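Local atomic coordinates of trehalose-6-phosphate phosphatase-related protein (Thermoplasma acidophilum, PDB entry 1U02), a protein that removes the phosphate from trehalose 6-phosphate to release free trehalose, using magnesium as cofactor, and, less efficiently in vitro, dephosphorylates para-nitrophenyl phosphate. Residues 26-29 and 30-34. Sequence-based numbering, arbitrary orientation.
Sequences AGLL and SLISD
The flat peptide carbonyls of Ala26, Gly27, Leu28 and Leu29 each accept the N-H of the residue four places on, from Ser30 to Ser33, over about two helical turns. Ile32 N donates to Leu28 O at 3.0 Å with an N-H...O angle of 173°, and Ser33 N reaches Leu29 O at 2.9 Å. Aliphatic carbons border the same row of oxygens: Leu31 CG lies 3.5 Å from Gly27 O, and Ile32 CG1 3.4 Å from Leu28 O.

Leu28 and Ile32 project together from the buried side of the helix. With CG turned beside its carbonyl carbon (chi1 -180°), Leu28 brings CD1 onto Ile32 CG1 at 3.6 Å. Leu28 also meets Leu12 and Val13, while Ile32 packs on Leu58. Leu31 rests on Arg216 and Lys220 of helix 212-229, and Asp25 OD1 accepts a hydrogen bond from Leu28 N. This i to i+4 pairing is that of an alpha-helix, here the first turns of the crossover helix between parallel strands 3-7 and 40-44 in the Rossmann-like core of a HAD phosphatase.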
loop_
_atom_site.group_PDB
_atom_site.type_symbol
_atom_site.label_atom_id
_atom_site.label_comp_id
_atom_site.label_asym_id
_atom_site.label_seq_id
_atom_site.Cartn_x
_atom_site.Cartn_y
_atom_site.Cartn_z
ATOM N N ALA A 26 17.614 -7.165 -5.358
ATOM C CA ALA A 26 18.829 -6.403 -5.075
ATOM C C ALA A 26 18.819 -5.013 -5.703
ATOM O O ALA A 26 19.293 -4.051 -5.097
ATOM C CB ALA A 26 20.057 -7.182 -5.552
ATOM N N GLY A 27 18.289 -4.908 -6.917
ATOM C CA GLY A 27 18.247 -3.620 -7.589
ATOM C C GLY A 27 17.454 -2.578 -6.822
ATOM O O GLY A 27 17.895 -1.434 -6.654
ATOM N N LEU A 28 16.279 -2.973 -6.348
ATOM C CA LEU A 28 15.429 -2.063 -5.595
ATOM C C LEU A 28 16.063 -1.753 -4.237
ATOM O O LEU A 28 16.002 -0.616 -3.760
ATOM C CB LEU A 28 14.028 -2.662 -5.401
ATOM C CG LEU A 28 13.025 -1.792 -4.626
ATOM C CD1 LEU A 28 12.936 -0.410 -5.267
ATOM C CD2 LEU A 28 11.653 -2.464 -4.599
ATOM N N LEU A 29 16.672 -2.761 -3.619
ATOM C CA LEU A 29 17.312 -2.565 -2.321
ATOM C C LEU A 29 18.405 -1.500 -2.428
ATOM O O LEU A 29 18.524 -0.637 -1.560
ATOM C CB LEU A 29 17.904 -3.889 -1.812
ATOM C CG LEU A 29 16.863 -4.937 -1.387
ATOM C CD1 LEU A 29 17.523 -6.287 -1.123
ATOM C CD2 LEU A 29 16.140 -4.441 -0.140
ATOM N N SER A 30 19.191 -1.551 -3.500
ATOM C CA SER A 30 20.270 -0.583 -3.708
ATOM C C SER A 30 19.707 0.824 -3.936
ATOM O O SER A 30 20.168 1.795 -3.327
ATOM C CB SER A 30 21.125 -1.016 -4.906
ATOM O OG SER A 30 22.053 -0.011 -5.285
ATOM N N LEU A 31 18.704 0.924 -4.806
ATOM C CA LEU A 31 18.071 2.203 -5.128
ATOM C C LEU A 31 17.490 2.916 -3.914
ATOM O O LEU A 31 17.736 4.102 -3.703
ATOM C CB LEU A 31 16.950 1.996 -6.145
ATOM C CG LEU A 31 17.319 1.913 -7.622
ATOM C CD1 LEU A 31 16.085 1.508 -8.414
ATOM C CD2 LEU A 31 17.850 3.260 -8.103
ATOM N N ILE A 32 16.708 2.192 -3.122
ATOM C CA ILE A 32 16.085 2.783 -1.944
ATOM C C ILE A 32 17.126 3.043 -0.864
ATOM O O ILE A 32 17.050 4.044 -0.150
ATOM C CB ILE A 32 14.948 1.874 -1.408
ATOM C CG1 ILE A 32 13.870 1.711 -2.487
ATOM C CG2 ILE A 32 14.325 2.487 -0.165
ATOM C CD1 ILE A 32 13.254 3.030 -2.938
ATOM N N SER A 33 18.098 2.143 -0.755
ATOM C CA SER A 33 19.175 2.296 0.216
ATOM C C SER A 33 19.863 3.639 -0.031
ATOM O O SER A 33 20.103 4.403 0.902
ATOM C CB SER A 33 20.192 1.157 0.065
ATOM O OG SER A 33 21.307 1.355 0.917
ATOM N N ASP A 34 20.164 3.927 -1.296
ATOM C CA ASP A 34 20.815 5.184 -1.659
ATOM C C ASP A 34 19.889 6.368 -1.431
ATOM O O ASP A 34 20.267 7.360 -0.813
ATOM C CB ASP A 34 21.231 5.176 -3.132
ATOM C CG ASP A 34 22.391 4.249 -3.411
ATOM O OD1 ASP A 34 23.033 3.781 -2.446
ATOM O OD2 ASP A 34 22.668 3.998 -4.603
#